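Side-chain contacts in endonuclease V (Streptomyces avermitilis, PDB 3GOC), which probably repairs deaminated bases in DNA, cutting double-stranded DNA at the second phosphodiester bond 3' to a deoxyinosine with the help of magnesium: residues D46-D51 / R222-A227; A60-A65 / V70-T75; A8-T13 / L89-I94. All coordinates share one frame; numbering follows the deposited sequence.

Contact 1 of 3, residues D46-D51 / R222-A227. With MG (magnesium ion), chain D; MG (magnesium ion), chain C.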
ATOM      1  N   ASP A  46     -12.409   4.260  15.849  1.00  7.47           N
ATOM      2  CA  ASP A  46     -13.826   4.091  15.553  1.00  5.94           C
ATOM      3  C   ASP A  46     -14.601   4.287  16.844  1.00  5.53           C
ATOM      4  O   ASP A  46     -14.033   4.228  17.931  1.00  7.04           O
ATOM      5  CB  ASP A  46     -14.100   2.695  14.998  1.00  8.37           C
ATOM      6  CG  ASP A  46     -15.486   2.566  14.439  1.00 13.40           C
ATOM      7  OD1 ASP A  46     -16.016   1.434  14.446  1.00 12.15           O
ATOM      8  OD2 ASP A  46     -16.056   3.592  13.978  1.00  7.58           O
ATOM      9  N   VAL A  47     -15.899   4.534  16.722  1.00  5.27           N
ATOM     10  CA  VAL A  47     -16.731   4.723  17.896  1.00  6.50           C
ATOM     11  C   VAL A  47     -18.029   3.941  17.800  1.00  6.07           C
ATOM     12  O   VAL A  47     -18.452   3.522  16.718  1.00  8.85           O
ATOM     13  CB  VAL A  47     -17.066   6.218  18.115  1.00  7.14           C
ATOM     14  CG1 VAL A  47     -15.780   7.026  18.243  1.00  8.39           C
ATOM     15  CG2 VAL A  47     -17.905   6.735  16.961  1.00  8.24           C
ATOM     16  N   ALA A  48     -18.638   3.731  18.958  1.00  6.55           N
ATOM     17  CA  ALA A  48     -19.909   3.030  19.060  1.00  5.67           C
ATOM     18  C   ALA A  48     -20.780   3.862  19.991  1.00  7.97           C
ATOM     19  O   ALA A  48     -20.361   4.215  21.092  1.00  7.74           O
ATOM     20  CB  ALA A  48     -19.698   1.627  19.641  1.00  7.69           C
ATOM     21  N   TYR A  49     -21.982   4.194  19.537  1.00  6.68           N
ATOM     22  CA  TYR A  49     -22.915   4.982  20.335  1.00  6.56           C
ATOM     23  C   TYR A  49     -23.929   4.084  21.016  1.00  8.25           C
ATOM     24  O   TYR A  49     -24.435   3.139  20.412  1.00 10.05           O
ATOM     25  CB  TYR A  49     -23.676   5.977  19.455  1.00  9.72           C
ATOM     26  CG  TYR A  49     -22.849   7.135  18.964  1.00  5.68           C
ATOM     27  CD1 TYR A  49     -22.099   7.038  17.792  1.00  4.64           C
ATOM     28  CD2 TYR A  49     -22.799   8.326  19.683  1.00  8.21           C
ATOM     29  CE1 TYR A  49     -21.315   8.102  17.352  1.00  7.58           C
ATOM     30  CE2 TYR A  49     -22.024   9.394  19.253  1.00 10.31           C
ATOM     31  CZ  TYR A  49     -21.285   9.277  18.091  1.00  9.57           C
ATOM     32  OH  TYR A  49     -20.517  10.334  17.668  1.00 11.99           O
ATOM     33  N   ASP A  50     -24.226   4.375  22.274  1.00  6.89           N
ATOM     34  CA  ASP A  50     -25.212   3.586  22.984  1.00  6.09           C
ATOM     35  C   ASP A  50     -26.592   4.151  22.658  1.00  7.93           C
ATOM     36  O   ASP A  50     -26.760   5.363  22.542  1.00 11.36           O
ATOM     37  CB  ASP A  50     -24.971   3.650  24.487  1.00 10.68           C
ATOM     38  CG  ASP A  50     -25.707   2.555  25.230  1.00 22.36           C
ATOM     39  OD1 ASP A  50     -26.795   2.816  25.776  1.00 12.96           O
ATOM     40  OD2 ASP A  50     -25.196   1.417  25.246  1.00 33.20           O
ATOM     41  N   ASP A  51     -27.583   3.275  22.515  1.00  6.52           N
ATOM     42  CA  ASP A  51     -28.935   3.726  22.197  1.00 10.79           C
ATOM     43  C   ASP A  51     -29.777   4.049  23.414  1.00  9.54           C
ATOM     44  O   ASP A  51     -30.796   4.722  23.291  1.00 13.28           O
ATOM     45  CB  ASP A  51     -29.682   2.676  21.369  1.00 11.29           C
ATOM     46  CG  ASP A  51     -29.074   2.465  20.004  1.00 13.64           C
ATOM     47  OD1 ASP A  51     -28.574   3.442  19.416  1.00 16.54           O
ATOM     48  OD2 ASP A  51     -29.119   1.321  19.511  1.00 19.84           O
ATOM     49  N   ARG A 222     -17.158  -3.893  21.813  1.00  7.95           N
ATOM     50  CA  ARG A 222     -16.989  -4.712  23.012  1.00  5.98           C
ATOM     51  C   ARG A 222     -16.934  -3.826  24.256  1.00  9.11           C
ATOM     52  O   ARG A 222     -17.555  -4.132  25.273  1.00  8.30           O
ATOM     53  CB  ARG A 222     -15.706  -5.549  22.935  1.00  8.47           C
ATOM     54  CG  ARG A 222     -15.560  -6.507  24.116  1.00 10.23           C
ATOM     55  CD  ARG A 222     -14.268  -7.299  24.058  1.00  9.62           C
ATOM     56  NE  ARG A 222     -13.105  -6.476  24.362  1.00 11.57           N
ATOM     57  CZ  ARG A 222     -11.852  -6.905  24.287  1.00 12.80           C
ATOM     58  NH1 ARG A 222     -11.602  -8.153  23.914  1.00 12.77           N
ATOM     59  NH2 ARG A 222     -10.849  -6.096  24.600  1.00 13.73           N
ATOM     60  N   ALA A 223     -16.185  -2.730  24.169  1.00  5.56           N
ATOM     61  CA  ALA A 223     -16.047  -1.811  25.293  1.00  7.03           C
ATOM     62  C   ALA A 223     -17.382  -1.157  25.645  1.00  9.49           C
ATOM     63  O   ALA A 223     -17.647  -0.870  26.813  1.00  8.93           O
ATOM     64  CB  ALA A 223     -15.000  -0.747  24.977  1.00  8.26           C
ATOM     65  N   LEU A 224     -18.222  -0.919  24.639  1.00  6.77           N
ATOM     66  CA  LEU A 224     -19.534  -0.317  24.889  1.00  6.35           C
ATOM     67  C   LEU A 224     -20.412  -1.310  25.649  1.00  7.87           C
ATOM     68  O   LEU A 224     -21.130  -0.936  26.581  1.00  8.77           O
ATOM     69  CB  LEU A 224     -20.215   0.084  23.574  1.00  6.36           C
ATOM     70  CG  LEU A 224     -21.670   0.557  23.689  1.00  7.78           C
ATOM     71  CD1 LEU A 224     -21.779   1.738  24.647  1.00 10.47           C
ATOM     72  CD2 LEU A 224     -22.186   0.937  22.314  1.00 11.17           C
ATOM     73  N   LYS A 225     -20.353  -2.576  25.241  1.00  7.59           N
ATOM     74  CA  LYS A 225     -21.120  -3.635  25.893  1.00  7.84           C
ATOM     75  C   LYS A 225     -20.698  -3.715  27.362  1.00 11.80           C
ATOM     76  O   LYS A 225     -21.535  -3.814  28.260  1.00 11.83           O
ATOM     77  CB  LYS A 225     -20.844  -4.977  25.207  1.00 11.40           C
ATOM     78  CG  LYS A 225     -21.477  -6.186  25.890  1.00 21.68           C
ATOM     79  CD  LYS A 225     -20.841  -7.488  25.408  1.00 28.05           C
ATOM     80  CE  LYS A 225     -19.372  -7.569  25.827  1.00 31.46           C
ATOM     81  NZ  LYS A 225     -18.719  -8.829  25.386  1.00 32.24           N
ATOM     82  N   GLU A 226     -19.390  -3.671  27.596  1.00 10.30           N
ATOM     83  CA  GLU A 226     -18.852  -3.741  28.952  1.00  9.20           C
ATOM     84  C   GLU A 226     -19.249  -2.528  29.793  1.00 11.64           C
ATOM     85  O   GLU A 226     -19.551  -2.656  30.982  1.00 12.24           O
ATOM     86  CB  GLU A 226     -17.326  -3.879  28.887  1.00 10.40           C
ATOM     87  CG  GLU A 226     -16.885  -5.210  28.291  1.00  9.89           C
ATOM     88  CD  GLU A 226     -15.412  -5.263  27.915  1.00 12.18           C
ATOM     89  OE1 GLU A 226     -14.943  -6.360  27.551  1.00 13.51           O
ATOM     90  OE2 GLU A 226     -14.727  -4.221  27.968  1.00 14.50           O
ATOM     91  N   ALA A 227     -19.261  -1.355  29.171  1.00 11.26           N
ATOM     92  CA  ALA A 227     -19.619  -0.129  29.877  1.00 11.40           C
ATOM     93  C   ALA A 227     -21.079  -0.124  30.315  1.00 14.13           C
ATOM     94  O   ALA A 227     -21.413   0.392  31.385  1.00 13.48           O
ATOM     95  CB  ALA A 227     -19.339   1.081  28.988  1.00 10.81           C
TER
HETATM   96 MG    MG D 302     -18.187   3.087  12.817  1.00 30.74          MG
HETATM   97 MG    MG C 301     -18.020   0.864  13.739  1.00 15.27          MG
HETATM   98  O   HOH W   1     -18.993   0.993  15.824  1.00 13.78           O
HETATM   99  O   HOH W   2     -20.103   0.292  12.889  1.00 15.09           O
HETATM  100  O   HOH W   3     -16.983   0.440  11.679  1.00 16.21           O
HETATM  101  O   HOH W   4     -17.441   5.368  11.915  1.00 35.16           O
HETATM  102  O   HOH W   5     -19.380   3.754  10.738  1.00 26.65           O

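Contact 2 of 3, residues A60-A65 / V70-T75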
ATOM      1  N   ALA A  60      -9.044   2.879  19.882  1.00  5.33           N
ATOM      2  CA  ALA A  60      -7.890   3.174  19.050  1.00  5.35           C
ATOM      3  C   ALA A  60      -7.067   1.896  19.067  1.00  4.83           C
ATOM      4  O   ALA A  60      -6.735   1.379  20.133  1.00  7.57           O
ATOM      5  CB  ALA A  60      -7.087   4.330  19.631  1.00  6.95           C
ATOM      6  N   VAL A  61      -6.771   1.368  17.886  1.00  5.22           N
ATOM      7  CA  VAL A  61      -5.983   0.151  17.781  1.00  5.80           C
ATOM      8  C   VAL A  61      -4.768   0.425  16.918  1.00  4.81           C
ATOM      9  O   VAL A  61      -4.894   0.773  15.746  1.00  5.75           O
ATOM     10  CB  VAL A  61      -6.797  -1.001  17.165  1.00  3.64           C
ATOM     11  CG1 VAL A  61      -5.929  -2.252  17.075  1.00  7.55           C
ATOM     12  CG2 VAL A  61      -8.033  -1.281  18.011  1.00  6.19           C
ATOM     13  N   VAL A  62      -3.590   0.276  17.517  1.00  5.91           N
ATOM     14  CA  VAL A  62      -2.324   0.525  16.838  1.00  6.53           C
ATOM     15  C   VAL A  62      -1.759  -0.756  16.242  1.00  5.46           C
ATOM     16  O   VAL A  62      -1.636  -1.770  16.931  1.00  6.30           O
ATOM     17  CB  VAL A  62      -1.277   1.096  17.815  1.00  5.75           C
ATOM     18  CG1 VAL A  62      -0.031   1.499  17.055  1.00  6.34           C
ATOM     19  CG2 VAL A  62      -1.853   2.282  18.565  1.00  8.06           C
ATOM     20  N   LEU A  63      -1.426  -0.708  14.958  1.00  6.73           N
ATOM     21  CA  LEU A  63      -0.859  -1.865  14.275  1.00  4.41           C
ATOM     22  C   LEU A  63       0.570  -1.599  13.828  1.00  6.11           C
ATOM     23  O   LEU A  63       0.974  -0.453  13.624  1.00  9.41           O
ATOM     24  CB  LEU A  63      -1.662  -2.208  13.016  1.00  9.25           C
ATOM     25  CG  LEU A  63      -3.179  -2.365  13.102  1.00  5.42           C
ATOM     26  CD1 LEU A  63      -3.724  -2.665  11.713  1.00  8.67           C
ATOM     27  CD2 LEU A  63      -3.525  -3.478  14.069  1.00  7.93           C
ATOM     28  N   ASP A  64       1.339  -2.672  13.702  1.00  9.25           N
ATOM     29  CA  ASP A  64       2.688  -2.564  13.172  1.00  7.38           C
ATOM     30  C   ASP A  64       2.354  -2.549  11.680  1.00  8.12           C
ATOM     31  O   ASP A  64       1.777  -3.503  11.158  1.00  9.54           O
ATOM     32  CB  ASP A  64       3.512  -3.804  13.522  1.00  6.77           C
ATOM     33  CG  ASP A  64       4.868  -3.811  12.839  1.00 17.71           C
ATOM     34  OD1 ASP A  64       5.042  -4.588  11.881  1.00 22.60           O
ATOM     35  OD2 ASP A  64       5.748  -3.031  13.254  1.00 19.07           O
ATOM     36  N   ALA A  65       2.693  -1.466  10.995  1.00  7.41           N
ATOM     37  CA  ALA A  65       2.362  -1.334   9.580  1.00  8.72           C
ATOM     38  C   ALA A  65       2.940  -2.413   8.676  1.00  9.55           C
ATOM     39  O   ALA A  65       2.302  -2.830   7.708  1.00 11.10           O
ATOM     40  CB  ALA A  65       2.788   0.042   9.083  1.00  7.99           C
ATOM     41  N   VAL A  70      -1.277  -6.356  15.831  1.00  7.93           N
ATOM     42  CA  VAL A  70      -1.702  -5.369  16.813  1.00  8.25           C
ATOM     43  C   VAL A  70      -0.577  -5.191  17.825  1.00  9.50           C
ATOM     44  O   VAL A  70      -0.036  -6.170  18.343  1.00 11.55           O
ATOM     45  CB  VAL A  70      -2.976  -5.828  17.550  1.00  6.58           C
ATOM     46  CG1 VAL A  70      -3.340  -4.827  18.643  1.00  8.45           C
ATOM     47  CG2 VAL A  70      -4.117  -5.970  16.563  1.00  9.05           C
ATOM     48  N   VAL A  71      -0.207  -3.944  18.090  1.00  8.15           N
ATOM     49  CA  VAL A  71       0.848  -3.676  19.058  1.00  7.29           C
ATOM     50  C   VAL A  71       0.346  -2.920  20.283  1.00  8.22           C
ATOM     51  O   VAL A  71       1.015  -2.894  21.311  1.00 10.92           O
ATOM     52  CB  VAL A  71       2.024  -2.899  18.425  1.00 11.43           C
ATOM     53  CG1 VAL A  71       2.664  -3.740  17.331  1.00 10.36           C
ATOM     54  CG2 VAL A  71       1.543  -1.576  17.865  1.00 11.36           C
ATOM     55  N   ALA A  72      -0.838  -2.317  20.182  1.00  6.62           N
ATOM     56  CA  ALA A  72      -1.408  -1.575  21.304  1.00  7.74           C
ATOM     57  C   ALA A  72      -2.862  -1.225  21.034  1.00  7.31           C
ATOM     58  O   ALA A  72      -3.280  -1.139  19.883  1.00  8.31           O
ATOM     59  CB  ALA A  72      -0.607  -0.302  21.541  1.00  7.73           C
ATOM     60  N   GLU A  73      -3.632  -1.030  22.097  1.00  8.26           N
ATOM     61  CA  GLU A  73      -5.035  -0.661  21.951  1.00  8.59           C
ATOM     62  C   GLU A  73      -5.521   0.047  23.203  1.00 10.00           C
ATOM     63  O   GLU A  73      -4.959  -0.130  24.282  1.00 10.63           O
ATOM     64  CB  GLU A  73      -5.895  -1.898  21.683  1.00 14.80           C
ATOM     65  CG  GLU A  73      -5.851  -2.942  22.776  1.00 18.10           C
ATOM     66  CD  GLU A  73      -6.673  -4.173  22.437  1.00 27.49           C
ATOM     67  OE1 GLU A  73      -6.483  -4.732  21.336  1.00 31.57           O
ATOM     68  OE2 GLU A  73      -7.509  -4.581  23.272  1.00 33.95           O
ATOM     69  N   ALA A  74      -6.561   0.861  23.052  1.00  6.98           N
ATOM     70  CA  ALA A  74      -7.120   1.593  24.179  1.00  7.32           C
ATOM     71  C   ALA A  74      -8.534   2.036  23.845  1.00  7.47           C
ATOM     72  O   ALA A  74      -8.876   2.202  22.678  1.00  8.13           O
ATOM     73  CB  ALA A  74      -6.256   2.810  24.496  1.00 10.51           C
ATOM     74  N   THR A  75      -9.359   2.206  24.870  1.00  9.09           N
ATOM     75  CA  THR A  75     -10.724   2.668  24.669  1.00  5.30           C
ATOM     76  C   THR A  75     -11.028   3.746  25.697  1.00  6.61           C
ATOM     77  O   THR A  75     -10.304   3.913  26.682  1.00  9.25           O
ATOM     78  CB  THR A  75     -11.763   1.530  24.832  1.00  5.54           C
ATOM     79  OG1 THR A  75     -11.660   0.968  26.146  1.00  8.83           O
ATOM     80  CG2 THR A  75     -11.546   0.450  23.791  1.00  8.47           C
TER

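Contact 3 of 3, residues A8-T13 / L89-I94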
ATOM      1  N   ALA A   8     -14.895  21.915  28.530  1.00 10.22           N
ATOM      2  CA  ALA A   8     -15.315  23.235  28.983  1.00 10.48           C
ATOM      3  C   ALA A   8     -15.360  24.172  27.775  1.00 10.76           C
ATOM      4  O   ALA A   8     -14.363  24.343  27.078  1.00 12.97           O
ATOM      5  CB  ALA A   8     -14.333  23.771  30.020  1.00  9.82           C
ATOM      6  N   GLY A   9     -16.517  24.775  27.529  1.00  7.56           N
ATOM      7  CA  GLY A   9     -16.647  25.691  26.406  1.00  9.73           C
ATOM      8  C   GLY A   9     -16.950  25.067  25.053  1.00  8.84           C
ATOM      9  O   GLY A   9     -16.992  25.766  24.033  1.00  7.64           O
ATOM     10  N   TRP A  10     -17.165  23.757  25.027  1.00  6.98           N
ATOM     11  CA  TRP A  10     -17.464  23.050  23.778  1.00  7.43           C
ATOM     12  C   TRP A  10     -18.687  23.679  23.114  1.00  7.03           C
ATOM     13  O   TRP A  10     -19.596  24.147  23.800  1.00  9.93           O
ATOM     14  CB  TRP A  10     -17.748  21.574  24.086  1.00  7.63           C
ATOM     15  CG  TRP A  10     -17.628  20.658  22.912  1.00  7.79           C
ATOM     16  CD1 TRP A  10     -18.635  19.969  22.299  1.00  7.73           C
ATOM     17  CD2 TRP A  10     -16.419  20.282  22.246  1.00  8.44           C
ATOM     18  NE1 TRP A  10     -18.125  19.179  21.290  1.00  9.11           N
ATOM     19  CE2 TRP A  10     -16.765  19.354  21.235  1.00  8.81           C
ATOM     20  CE3 TRP A  10     -15.071  20.642  22.398  1.00  8.27           C
ATOM     21  CZ2 TRP A  10     -15.819  18.773  20.394  1.00 10.03           C
ATOM     22  CZ3 TRP A  10     -14.124  20.063  21.554  1.00 11.49           C
ATOM     23  CH2 TRP A  10     -14.507  19.140  20.563  1.00 12.04           C
ATOM     24  N   PRO A  11     -18.723  23.712  21.770  1.00  9.73           N
ATOM     25  CA  PRO A  11     -19.864  24.294  21.060  1.00 10.75           C
ATOM     26  C   PRO A  11     -21.203  23.744  21.551  1.00 10.01           C
ATOM     27  O   PRO A  11     -21.348  22.540  21.767  1.00 11.88           O
ATOM     28  CB  PRO A  11     -19.600  23.903  19.611  1.00  8.98           C
ATOM     29  CG  PRO A  11     -18.124  23.944  19.524  1.00  8.40           C
ATOM     30  CD  PRO A  11     -17.692  23.263  20.819  1.00  7.87           C
ATOM     31  N   ALA A  12     -22.178  24.631  21.711  1.00 11.37           N
ATOM     32  CA  ALA A  12     -23.499  24.232  22.165  1.00 14.72           C
ATOM     33  C   ALA A  12     -24.569  24.563  21.123  1.00 16.65           C
ATOM     34  O   ALA A  12     -25.730  24.195  21.288  1.00 19.10           O
ATOM     35  CB  ALA A  12     -23.823  24.914  23.487  1.00 15.06           C
ATOM     36  N   THR A  13     -24.179  25.258  20.057  1.00 10.47           N
ATOM     37  CA  THR A  13     -25.111  25.618  18.989  1.00 12.39           C
ATOM     38  C   THR A  13     -24.497  25.276  17.634  1.00  9.95           C
ATOM     39  O   THR A  13     -23.279  25.132  17.515  1.00  9.96           O
ATOM     40  CB  THR A  13     -25.438  27.128  18.992  1.00 11.60           C
ATOM     41  OG1 THR A  13     -24.302  27.868  18.525  1.00 12.75           O
ATOM     42  CG2 THR A  13     -25.802  27.596  20.395  1.00 14.61           C
ATOM     43  N   LEU A  89     -21.410  15.961  12.967  1.00  7.90           N
ATOM     44  CA  LEU A  89     -21.362  14.729  13.739  1.00  7.23           C
ATOM     45  C   LEU A  89     -20.091  14.513  14.554  1.00  6.53           C
ATOM     46  O   LEU A  89     -20.127  13.862  15.600  1.00  8.44           O
ATOM     47  CB  LEU A  89     -21.596  13.535  12.814  1.00  8.09           C
ATOM     48  CG  LEU A  89     -22.962  13.509  12.119  1.00  9.98           C
ATOM     49  CD1 LEU A  89     -23.088  12.225  11.324  1.00 13.48           C
ATOM     50  CD2 LEU A  89     -24.072  13.607  13.150  1.00 12.30           C
ATOM     51  N   ALA A  90     -18.973  15.060  14.092  1.00  6.12           N
ATOM     52  CA  ALA A  90     -17.714  14.896  14.808  1.00  8.62           C
ATOM     53  C   ALA A  90     -17.739  15.553  16.181  1.00  5.74           C
ATOM     54  O   ALA A  90     -17.020  15.133  17.092  1.00  8.02           O
ATOM     55  CB  ALA A  90     -16.565  15.465  13.992  1.00 11.03           C
ATOM     56  N   PHE A  91     -18.553  16.591  16.338  1.00  5.55           N
ATOM     57  CA  PHE A  91     -18.612  17.265  17.627  1.00  4.81           C
ATOM     58  C   PHE A  91     -19.192  16.404  18.739  1.00  8.52           C
ATOM     59  O   PHE A  91     -19.105  16.759  19.915  1.00  8.22           O
ATOM     60  CB  PHE A  91     -19.375  18.584  17.516  1.00  4.93           C
ATOM     61  CG  PHE A  91     -18.618  19.639  16.768  1.00  4.75           C
ATOM     62  CD1 PHE A  91     -18.728  19.746  15.381  1.00  5.34           C
ATOM     63  CD2 PHE A  91     -17.754  20.500  17.444  1.00  6.35           C
ATOM     64  CE1 PHE A  91     -17.980  20.692  14.675  1.00  8.53           C
ATOM     65  CE2 PHE A  91     -17.001  21.447  16.753  1.00  7.37           C
ATOM     66  CZ  PHE A  91     -17.116  21.547  15.364  1.00  6.55           C
ATOM     67  N   ARG A  92     -19.765  15.263  18.372  1.00  6.07           N
ATOM     68  CA  ARG A  92     -20.333  14.348  19.353  1.00  6.53           C
ATOM     69  C   ARG A  92     -19.286  13.406  19.943  1.00  8.25           C
ATOM     70  O   ARG A  92     -19.428  12.959  21.080  1.00  7.64           O
ATOM     71  CB  ARG A  92     -21.400  13.455  18.712  1.00  7.70           C
ATOM     72  CG  ARG A  92     -22.523  14.159  17.988  1.00 10.94           C
ATOM     73  CD  ARG A  92     -23.483  13.118  17.425  1.00 13.32           C
ATOM     74  NE  ARG A  92     -22.824  12.270  16.431  1.00 19.60           N
ATOM     75  CZ  ARG A  92     -23.295  11.100  16.004  1.00 19.63           C
ATOM     76  NH1 ARG A  92     -24.434  10.620  16.485  1.00 19.84           N
ATOM     77  NH2 ARG A  92     -22.635  10.412  15.082  1.00 16.11           N
ATOM     78  N   GLU A  93     -18.235  13.126  19.174  1.00  7.39           N
ATOM     79  CA  GLU A  93     -17.234  12.139  19.574  1.00  5.47           C
ATOM     80  C   GLU A  93     -15.774  12.528  19.674  1.00  5.45           C
ATOM     81  O   GLU A  93     -14.989  11.767  20.235  1.00  5.83           O
ATOM     82  CB  GLU A  93     -17.335  10.950  18.623  1.00  8.47           C
ATOM     83  CG  GLU A  93     -17.119  11.340  17.173  1.00 11.00           C
ATOM     84  CD  GLU A  93     -17.337  10.194  16.215  1.00 24.42           C
ATOM     85  OE1 GLU A  93     -16.340   9.580  15.773  1.00 21.74           O
ATOM     86  OE2 GLU A  93     -18.511   9.913  15.917  1.00 15.52           O
ATOM     87  N   ILE A  94     -15.392  13.683  19.146  1.00  5.27           N
ATOM     88  CA  ILE A  94     -13.992  14.077  19.199  1.00  5.73           C
ATOM     89  C   ILE A  94     -13.347  14.000  20.584  1.00  4.03           C
ATOM     90  O   ILE A  94     -12.254  13.456  20.722  1.00  5.97           O
ATOM     91  CB  ILE A  94     -13.819  15.471  18.577  1.00  6.51           C
ATOM     92  CG1 ILE A  94     -13.881  15.328  17.056  1.00 10.28           C
ATOM     93  CG2 ILE A  94     -12.507  16.108  19.002  1.00 10.36           C
ATOM     94  CD1 ILE A  94     -14.292  16.577  16.355  1.00 28.91           C
TER

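Contact 1 of 3, residues D46-D51 / R222-A227
L224 holds CG anti to its N (chi1 172°) and D50 does the same (chi1 -164°), and these two torsions bring their ends together. The two side chains slant across each other. Methyl CD1 of L224 lies against D50, with D50 OD2 3.5 Å from L224 CD1 and D50 CB also close. The other methyl turns to the strand: L224 CD2 is 3.7 Å from A48 CB and also touches the carbonyl O of Y49. The fork of the leucine thus spans the end of the strand and the turn after it. With an alanine here, A48 CB and the D50 side chain would probably lose the methyls that pack on them, and a gap would open between helix and strand. The D50 carboxylate is fixed from its other oxygen, since OD1 accepts the backbone N-H groups of E52 and R53. The contact is small and near the surface; L224 meets both carbon and oxygen. Two residues back along the strand from A48, D46 splits its carboxylate between two magnesium ions. OD1 binds one at 2.2 Å, and OD2 binds the second at 2.5 Å. A water on the first ion donates to V47 O. D114 and D217 complete the protein ligands of this two-metal site. The arrangement, a C-terminal helix packed on a metal-bearing strand of the central sheet, belongs to the RNase H-like fold of endonuclease V.

Contact 2 of 3, residues A60-A65 / V70-T75
V71 CG2 stands between the backbone N and the carbonyl carbon (CG1 at chi1 -63°), which turns it to V62 CG1 at 3.5 Å. V71 CG1 rests on CB of D64, so both methyls touch the neighbouring strand. On one face of the sheet, V62 meets A72, whose small side chain leaves room for the branched valine: the two CB atoms are 4.0 Å apart. A60 and A74 continue this face, which L104 and P105 help to cover. On the other face V70 is the bump. Its CG2 meets L63 CD2 at 3.6 Å, and its CG1 reaches CG1 of V61, so V70 rests in the notch where they meet. R215 of helix 211-228 packs over V61 and V70. The strands form an antiparallel beta hairpin, with V70-T75 on an edge strand of the central sheet, and a classic beta bulge interrupts it. V71 and A72 both face V62. V62 O takes a nearly straight bond from V71 N (2.8 Å, 173°) and a weak one from A72 N. Past the bulge, V62 N gives to A72 O, and A60 and A74 exchange two bonds. E73 CA approaches A60 O at 3.2 Å in a CH...O contact.

Contact 3 of 3, residues A8-T13 / L89-I94
W10 and P11 pack on F91 and I94 in a partly buried contact between two loops. One loop leads into helix 14-24, and the other runs from strand 70-79 to helix 94-102. In the endonuclease V fold this joins the N-terminal segment to a connection beside the central sheet. The indole is extended from its backbone, with CG anti to N (chi1 -161°), which carries the ring over to the second loop. Its six-membered ring meets the F91 ring obliquely, with planes at 59° and centroids 5.9 Å apart. The nearest carbons are W10 CZ2 and F91 CD2. Farther along the indole, CH2 touches I94 CG2 at 4.0 Å, the two side chains crossing at about a right angle. P11 reaches the F91 ring obliquely, with P11 CG 3.9 Å from F91 CE2. P11 also serves W10 itself, as its CD lies above one face of the indole, toward the rim. Other elements close round F91. A17, V20 and Q21 of helix 14-24 touch it, and H129 of helix 126-134 meets its ring edge-to-face. The polar edge of W10 is satisfied as well. W10 NE1 donates to F91 O at 3.0 Å, with an N-H...O angle of 152°. NE1 sits in the plane of the F91 carbonyl, on a lone pair, while the oxygen is tilted slightly from the indole plane. The same oxygen also accepts from S81 OG.

Contacts 1 and 2 share the central mixed sheet, where strands 41-49 and 55-64 are neighbours. Both also touch helix 211-228, and their centres are about 18 Å apart. A223 meets T75 where they join. Contact 3 lies about 19 Å between centres from contact 1 and about 26 Å from contact 2, which it does not touch. Y49 OH and E93 OE2, probably hydrogen-bonded, link contacts 1 and 3. Along the chain, 8-13 comes first, then 46-51, the hairpin of contact 2, 89-94 and finally 222-227. Contacts 1 and 3 therefore interlock in sequence. Contact 1 sets the C-terminal helix on the metal-bearing strand; contact 3 joins the N-terminal segment to loop 89-94, whose E93 reaches that strand.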